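2-ON-2 hemoglobin (Agrobacterium tumefaciens, PDB 2XYK) binds heme b and, as a group II 2-on-2 truncated hemoglobin, probably binds and carries oxygen at the heme iron. Local coordinates at residues H80-L94 and W115-E129. Numbering follows the deposited sequence.
With HEM (protoporphyrin IX containing Fe), chain C.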
loop_
_atom_site.group_PDB
_atom_site.type_symbol
_atom_site.label_atom_id
_atom_site.label_comp_id
_atom_site.label_asym_id
_atom_site.label_seq_id
_atom_site.Cartn_x
_atom_site.Cartn_y
_atom_site.Cartn_z
ATOM N N HIS A 80 9.681 9.069 -1.836
ATOM C CA HIS A 80 10.345 7.986 -1.098
ATOM C C HIS A 80 11.840 8.182 -0.988
ATOM O O HIS A 80 12.493 7.550 -0.172
ATOM C CB HIS A 80 10.089 6.650 -1.760
ATOM C CG HIS A 80 8.755 6.077 -1.442
ATOM N ND1 HIS A 80 7.606 6.463 -2.100
ATOM C CD2 HIS A 80 8.380 5.158 -0.529
ATOM C CE1 HIS A 80 6.581 5.794 -1.610
ATOM N NE2 HIS A 80 7.026 4.991 -0.659
ATOM N N PHE A 81 12.373 9.079 -1.816
ATOM C CA PHE A 81 13.796 9.408 -1.771
ATOM C C PHE A 81 14.266 9.932 -0.396
ATOM O O PHE A 81 15.460 9.878 -0.106
ATOM C CB PHE A 81 14.168 10.397 -2.883
ATOM C CG PHE A 81 15.662 10.502 -3.131
ATOM C CD1 PHE A 81 16.360 9.453 -3.714
ATOM C CD2 PHE A 81 16.363 11.664 -2.790
ATOM C CE1 PHE A 81 17.749 9.552 -3.948
ATOM C CE2 PHE A 81 17.737 11.772 -3.030
ATOM C CZ PHE A 81 18.424 10.712 -3.613
ATOM N N VAL A 82 13.341 10.438 0.436
ATOM C CA VAL A 82 13.709 10.966 1.778
ATOM C C VAL A 82 14.006 9.858 2.799
ATOM O O VAL A 82 14.608 10.113 3.847
ATOM C CB VAL A 82 12.608 11.914 2.358
ATOM C CG1 VAL A 82 12.392 13.080 1.410
ATOM C CG2 VAL A 82 11.270 11.137 2.600
ATOM N N ALA A 83 13.591 8.626 2.486
ATOM C CA ALA A 83 13.880 7.485 3.346
ATOM C C ALA A 83 14.981 6.674 2.699
ATOM O O ALA A 83 15.077 6.644 1.479
ATOM C CB ALA A 83 12.634 6.627 3.568
ATOM N N PRO A 84 15.859 6.063 3.509
ATOM C CA PRO A 84 16.856 5.145 2.964
ATOM C C PRO A 84 16.268 3.731 2.798
ATOM O O PRO A 84 16.050 2.992 3.767
ATOM C CB PRO A 84 17.951 5.187 4.006
ATOM C CG PRO A 84 17.222 5.415 5.302
ATOM C CD PRO A 84 16.007 6.235 4.973
ATOM N N ILE A 85 15.976 3.399 1.549
ATOM C CA ILE A 85 15.299 2.171 1.216
ATOM C C ILE A 85 16.240 1.243 0.456
ATOM O O ILE A 85 16.476 1.422 -0.745
ATOM C CB ILE A 85 13.985 2.408 0.392
ATOM C CG1 ILE A 85 13.026 3.345 1.150
ATOM C CG2 ILE A 85 13.287 1.042 0.116
ATOM C CD1 ILE A 85 11.857 3.924 0.336
ATOM N N GLY A 86 16.766 0.253 1.174
ATOM C CA GLY A 86 17.551 -0.823 0.564
ATOM C C GLY A 86 16.708 -2.078 0.374
ATOM O O GLY A 86 15.503 -2.054 0.637
ATOM N N PRO A 87 17.342 -3.198 -0.033
ATOM C CA PRO A 87 16.619 -4.457 -0.304
ATOM C C PRO A 87 15.776 -4.880 0.903
ATOM O O PRO A 87 14.668 -5.351 0.736
ATOM C CB PRO A 87 17.739 -5.474 -0.547
ATOM C CG PRO A 87 18.949 -4.647 -0.939
ATOM C CD PRO A 87 18.800 -3.328 -0.225
ATOM N N ALA A 88 16.292 -4.666 2.112
ATOM C CA ALA A 88 15.612 -5.097 3.338
ATOM C C ALA A 88 14.313 -4.326 3.600
ATOM O O ALA A 88 13.273 -4.931 3.895
ATOM C CB ALA A 88 16.563 -5.014 4.568
ATOM N N GLU A 89 14.369 -2.998 3.469
ATOM C CA GLU A 89 13.193 -2.159 3.695
ATOM C C GLU A 89 12.181 -2.544 2.652
ATOM O O GLU A 89 11.004 -2.691 2.960
ATOM C CB GLU A 89 13.524 -0.645 3.628
ATOM C CG GLU A 89 14.355 -0.147 4.814
ATOM C CD GLU A 89 15.813 -0.656 4.800
ATOM O OE1 GLU A 89 16.341 -0.878 3.706
ATOM O OE2 GLU A 89 16.427 -0.840 5.881
ATOM N N ARG A 90 12.668 -2.742 1.428
ATOM C CA ARG A 90 11.840 -3.141 0.301
ATOM C C ARG A 90 11.117 -4.478 0.512
ATOM O O ARG A 90 9.906 -4.531 0.336
ATOM C CB ARG A 90 12.655 -3.152 -0.991
ATOM C CG ARG A 90 11.945 -3.770 -2.222
ATOM C CD ARG A 90 13.040 -4.291 -3.204
ATOM N NE ARG A 90 13.571 -5.611 -2.808
ATOM C CZ ARG A 90 14.773 -6.080 -3.142
ATOM N NH1 ARG A 90 15.606 -5.343 -3.858
ATOM N NH2 ARG A 90 15.141 -7.301 -2.758
ATOM N N ASP A 91 11.847 -5.549 0.845
ATOM C CA ASP A 91 11.219 -6.877 0.956
ATOM C C ASP A 91 10.307 -6.993 2.183
ATOM O O ASP A 91 9.348 -7.776 2.183
ATOM C CB ASP A 91 12.268 -7.986 1.013
ATOM C CG ASP A 91 13.067 -8.101 -0.268
ATOM O OD1 ASP A 91 12.603 -7.621 -1.339
ATOM O OD2 ASP A 91 14.172 -8.663 -0.194
ATOM N N GLU A 92 10.619 -6.229 3.231
ATOM C CA GLU A 92 9.815 -6.208 4.462
ATOM C C GLU A 92 8.508 -5.437 4.309
ATOM O O GLU A 92 7.504 -5.793 4.940
ATOM C CB GLU A 92 10.632 -5.665 5.637
ATOM C CG GLU A 92 11.752 -6.625 6.070
ATOM C CD GLU A 92 12.622 -6.050 7.194
ATOM O OE1 GLU A 92 12.252 -5.022 7.789
ATOM O OE2 GLU A 92 13.660 -6.644 7.482
ATOM N N TRP A 93 8.519 -4.396 3.468
ATOM C CA TRP A 93 7.304 -3.688 3.032
ATOM C C TRP A 93 6.425 -4.686 2.238
ATOM O O TRP A 93 5.236 -4.859 2.481
ATOM C CB TRP A 93 7.727 -2.479 2.133
ATOM C CG TRP A 93 6.613 -1.495 1.780
ATOM C CD1 TRP A 93 6.381 -0.257 2.352
ATOM C CD2 TRP A 93 5.571 -1.681 0.798
ATOM N NE1 TRP A 93 5.269 0.337 1.762
ATOM C CE2 TRP A 93 4.771 -0.511 0.803
ATOM C CE3 TRP A 93 5.249 -2.720 -0.098
ATOM C CZ2 TRP A 93 3.666 -0.362 -0.042
ATOM C CZ3 TRP A 93 4.138 -2.575 -0.934
ATOM C CH2 TRP A 93 3.374 -1.402 -0.910
ATOM N N LEU A 94 7.038 -5.374 1.294
ATOM C CA LEU A 94 6.332 -6.366 0.469
ATOM C C LEU A 94 5.802 -7.535 1.304
ATOM O O LEU A 94 4.710 -8.047 1.050
ATOM C CB LEU A 94 7.253 -6.865 -0.656
ATOM C CG LEU A 94 7.517 -5.850 -1.781
ATOM C CD1 LEU A 94 8.729 -6.309 -2.607
ATOM C CD2 LEU A 94 6.216 -5.689 -2.675
ATOM N N TRP A 115 -1.301 -7.230 -7.026
ATOM C CA TRP A 115 0.037 -7.529 -6.533
ATOM C C TRP A 115 1.156 -7.272 -7.521
ATOM O O TRP A 115 2.163 -6.636 -7.173
ATOM C CB TRP A 115 0.127 -8.989 -6.074
ATOM C CG TRP A 115 1.540 -9.415 -5.747
ATOM C CD1 TRP A 115 2.370 -10.211 -6.509
ATOM C CD2 TRP A 115 2.286 -9.055 -4.575
ATOM N NE1 TRP A 115 3.589 -10.366 -5.862
ATOM C CE2 TRP A 115 3.556 -9.677 -4.676
ATOM C CE3 TRP A 115 2.006 -8.256 -3.448
ATOM C CZ2 TRP A 115 4.546 -9.519 -3.697
ATOM C CZ3 TRP A 115 2.985 -8.111 -2.472
ATOM C CH2 TRP A 115 4.240 -8.737 -2.599
ATOM N N ALA A 116 1.022 -7.795 -8.745
ATOM C CA ALA A 116 2.132 -7.657 -9.702
ATOM C C ALA A 116 2.606 -6.181 -9.890
ATOM O O ALA A 116 3.798 -5.909 -9.755
ATOM C CB ALA A 116 1.811 -8.355 -11.054
ATOM N N PRO A 117 1.679 -5.226 -10.173
ATOM C CA PRO A 117 2.083 -3.824 -10.316
ATOM C C PRO A 117 2.583 -3.142 -9.031
ATOM O O PRO A 117 3.427 -2.263 -9.112
ATOM C CB PRO A 117 0.792 -3.133 -10.791
ATOM C CG PRO A 117 -0.033 -4.239 -11.394
ATOM C CD PRO A 117 0.238 -5.375 -10.433
ATOM N N VAL A 118 2.053 -3.524 -7.872
ATOM C CA VAL A 118 2.514 -2.964 -6.612
ATOM C C VAL A 118 3.948 -3.463 -6.346
ATOM O O VAL A 118 4.797 -2.702 -5.889
ATOM C CB VAL A 118 1.590 -3.369 -5.438
ATOM C CG1 VAL A 118 2.311 -3.236 -4.052
ATOM C CG2 VAL A 118 0.273 -2.573 -5.460
ATOM N N GLU A 119 4.206 -4.749 -6.600
ATOM C CA GLU A 119 5.524 -5.269 -6.344
ATOM C C GLU A 119 6.521 -4.589 -7.285
ATOM O O GLU A 119 7.644 -4.275 -6.854
ATOM C CB GLU A 119 5.581 -6.799 -6.461
ATOM C CG GLU A 119 7.010 -7.292 -6.539
ATOM C CD GLU A 119 7.145 -8.762 -6.829
ATOM O OE1 GLU A 119 6.605 -9.238 -7.854
ATOM O OE2 GLU A 119 7.820 -9.441 -6.032
ATOM N N ARG A 120 6.124 -4.356 -8.548
ATOM C CA ARG A 120 6.923 -3.526 -9.468
ATOM C C ARG A 120 7.220 -2.122 -8.899
ATOM O O ARG A 120 8.354 -1.659 -8.959
ATOM C CB ARG A 120 6.233 -3.375 -10.830
ATOM C CG ARG A 120 6.315 -4.616 -11.735
ATOM C CD ARG A 120 5.446 -4.429 -13.002
ATOM N NE ARG A 120 5.854 -3.215 -13.720
ATOM C CZ ARG A 120 5.516 -2.896 -14.970
ATOM N NH1 ARG A 120 4.739 -3.704 -15.700
ATOM N NH2 ARG A 120 5.960 -1.750 -15.490
ATOM N N LEU A 121 6.202 -1.453 -8.348
ATOM C CA LEU A 121 6.388 -0.105 -7.759
ATOM C C LEU A 121 7.385 -0.146 -6.597
ATOM O O LEU A 121 8.236 0.744 -6.465
ATOM C CB LEU A 121 5.053 0.489 -7.280
ATOM C CG LEU A 121 4.119 1.141 -8.294
ATOM C CD1 LEU A 121 2.856 1.653 -7.588
ATOM C CD2 LEU A 121 4.817 2.275 -9.071
ATOM N N ALA A 122 7.285 -1.188 -5.767
ATOM C CA ALA A 122 8.144 -1.304 -4.577
ATOM C C ALA A 122 9.609 -1.414 -4.967
ATOM O O ALA A 122 10.463 -0.795 -4.336
ATOM C CB ALA A 122 7.741 -2.499 -3.710
ATOM N N PHE A 123 9.894 -2.206 -6.004
ATOM C CA PHE A 123 11.283 -2.344 -6.489
ATOM C C PHE A 123 11.782 -1.016 -7.060
ATOM O O PHE A 123 12.938 -0.636 -6.867
ATOM C CB PHE A 123 11.419 -3.475 -7.504
ATOM C CG PHE A 123 11.732 -4.816 -6.871
ATOM C CD1 PHE A 123 10.728 -5.577 -6.287
ATOM C CD2 PHE A 123 13.024 -5.313 -6.890
ATOM C CE1 PHE A 123 11.017 -6.820 -5.703
ATOM C CE2 PHE A 123 13.324 -6.537 -6.334
ATOM C CZ PHE A 123 12.313 -7.297 -5.724
ATOM N N HIS A 124 10.876 -0.300 -7.709
ATOM C CA HIS A 124 11.153 1.030 -8.199
ATOM C C HIS A 124 11.355 2.114 -7.107
ATOM O O HIS A 124 11.961 3.163 -7.388
ATOM C CB HIS A 124 10.064 1.434 -9.193
ATOM C CG HIS A 124 10.486 2.529 -10.129
ATOM N ND1 HIS A 124 11.520 2.377 -11.025
ATOM C CD2 HIS A 124 10.025 3.795 -10.293
ATOM C CE1 HIS A 124 11.697 3.513 -11.691
ATOM N NE2 HIS A 124 10.797 4.390 -11.267
ATOM N N MET A 125 10.850 1.895 -5.881
ATOM C CA MET A 125 11.039 2.894 -4.790
ATOM C C MET A 125 12.386 2.717 -4.134
ATOM O O MET A 125 12.875 3.621 -3.479
ATOM C CB MET A 125 9.966 2.801 -3.681
ATOM C CG MET A 125 8.538 3.037 -4.139
ATOM S SD MET A 125 8.328 4.635 -4.973
ATOM C CE MET A 125 8.634 4.204 -6.706
ATOM N N GLN A 126 12.965 1.531 -4.274
ATOM C CA GLN A 126 14.248 1.234 -3.632
ATOM C C GLN A 126 15.285 2.254 -4.141
ATOM O O GLN A 126 15.355 2.535 -5.356
ATOM C CB GLN A 126 14.659 -0.224 -3.907
ATOM C CG GLN A 126 16.041 -0.608 -3.365
ATOM C CD GLN A 126 16.591 -1.917 -3.940
ATOM O OE1 GLN A 126 15.849 -2.760 -4.455
ATOM N NE2 GLN A 126 17.914 -2.098 -3.826
ATOM N N ASN A 127 16.028 2.858 -3.213
ATOM C CA ASN A 127 16.938 3.949 -3.577
ATOM C C ASN A 127 18.360 3.750 -3.069
ATOM O O ASN A 127 19.190 4.655 -3.166
ATOM C CB ASN A 127 16.366 5.341 -3.187
ATOM C CG ASN A 127 15.889 5.424 -1.733
ATOM O OD1 ASN A 127 14.841 6.024 -1.436
ATOM N ND2 ASN A 127 16.669 4.875 -0.823
ATOM N N GLN A 128 18.627 2.543 -2.568
ATOM C CA GLN A 128 19.900 2.194 -1.958
ATOM C C GLN A 128 20.290 0.754 -2.275
ATOM O O GLN A 128 19.441 -0.160 -2.243
ATOM C CB GLN A 128 19.758 2.289 -0.442
ATOM C CG GLN A 128 20.746 3.159 0.230
ATOM C CD GLN A 128 20.428 3.327 1.701
ATOM O OE1 GLN A 128 20.175 2.353 2.409
ATOM N NE2 GLN A 128 20.446 4.566 2.169
ATOM N N GLU A 129 21.581 0.576 -2.572
ATOM C CA GLU A 129 22.333 -0.673 -2.339
ATOM C C GLU A 129 22.127 -1.669 -3.466
ATOM O O GLU A 129 22.334 -1.325 -4.638
ATOM C CB GLU A 129 22.035 -1.298 -0.957
ATOM C CG GLU A 129 22.816 -0.696 0.244
ATOM C CD GLU A 129 22.213 -1.102 1.627
ATOM O OE1 GLU A 129 21.058 -0.702 1.917
ATOM O OE2 GLU A 129 22.890 -1.810 2.431
HETATM C CHA HEM C . 5.175 7.024 2.118
HETATM C CHB HEM C . 8.360 3.326 2.762
HETATM C CHC HEM C . 6.689 1.346 -1.380
HETATM C CHD HEM C . 2.894 4.342 -1.272
HETATM C C1A HEM C . 6.217 6.240 2.601
HETATM C C2A HEM C . 7.127 6.593 3.676
HETATM C C3A HEM C . 8.001 5.595 3.851
HETATM C C4A HEM C . 7.679 4.543 2.901
HETATM C CMA HEM C . 9.181 5.493 4.872
HETATM C CAA HEM C . 7.040 7.933 4.450
HETATM C CBA HEM C . 5.880 7.803 5.468
HETATM C CGA HEM C . 5.212 9.120 5.861
HETATM O O1A HEM C . 5.422 10.205 5.242
HETATM O O2A HEM C . 4.416 9.093 6.831
HETATM C C1B HEM C . 8.227 2.467 1.680
HETATM C C2B HEM C . 9.018 1.282 1.362
HETATM C C3B HEM C . 8.534 0.755 0.213
HETATM C C4B HEM C . 7.428 1.581 -0.228
HETATM C CMB HEM C . 10.186 0.708 2.182
HETATM C CAB HEM C . 9.012 -0.498 -0.568
HETATM C CBB HEM C . 10.143 -0.462 -1.278
HETATM C C1C HEM C . 5.500 1.942 -1.696
HETATM C C2C HEM C . 4.614 1.541 -2.756
HETATM C C3C HEM C . 3.547 2.353 -2.735
HETATM C C4C HEM C . 3.744 3.307 -1.652
HETATM C CMC HEM C . 4.937 0.357 -3.698
HETATM C CAC HEM C . 2.327 2.308 -3.700
HETATM C CBC HEM C . 1.618 1.166 -3.854
HETATM C C1D HEM C . 3.164 5.404 -0.428
HETATM C C2D HEM C . 2.384 6.627 -0.296
HETATM C C3D HEM C . 3.100 7.458 0.755
HETATM C C4D HEM C . 4.239 6.672 1.162
HETATM C CMD HEM C . 1.090 6.991 -1.063
HETATM C CAD HEM C . 2.699 8.860 1.279
HETATM C CBD HEM C . 3.432 9.821 0.336
HETATM C CGD HEM C . 3.319 11.255 0.804
HETATM O O1D HEM C . 4.084 11.679 1.712
HETATM O O2D HEM C . 2.443 11.956 0.259
HETATM N NA HEM C . 6.578 4.984 2.152
HETATM N NB HEM C . 7.260 2.598 0.694
HETATM N NC HEM C . 4.955 3.022 -1.047
HETATM N ND HEM C . 4.230 5.475 0.450
HETATM FE FE HEM C . 5.749 4.042 0.531
HETATM O O HOH W 1 4.564 3.043 1.688
#
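Arg90 reaches from helix 87-94 to Phe123 and Gln126 of the antiparallel helix 115-125 and its tail. Its CB and CG rest on the heme vinyl carbon CBB. CD sits over the centre of the Phe123 ring, 3.7 Å from the centroid. The bend at chi3 (81°) then lays the guanidinium flat on that ring, planes 12° apart, with CZ 3.5 Å from Phe123 CE2, while Pro87 CA covers the other face. NE and NH2 grip Asp91 OD1 side-on in a salt bridge, and NH1 donates to Gln126 OE1 at 2.7 Å, coming from above the amide plane. Asp91 OD1 and Gln126 OE1 thus hold two edges of the guanidinium; Gln126 NE2 donates to Gln128 O, which fixes the rotation of the amide. Farther along the helices, Leu94 enters as a knob among Trp115, Glu119, Ala122 and Phe123, its CD2 3.6 Å from Trp115 CH2. Just before the N-cap Gly86, Ile85 O accepts from Asn127 N at 2.9 Å. On the proximal side, Met125 SD and CG lie over one face of the His80 imidazole, whose ND1 bonds Leu76 O and whose NE2 binds the iron at 2.0 Å. Trp93 lays one indole face over the heme on the side opposite His80, and its NE1 donates to the iron-bound water. This is the heme pocket of a group II truncated hemoglobin: proximal histidine, distal tryptophan and the G and H helices of the 2-on-2 globin fold.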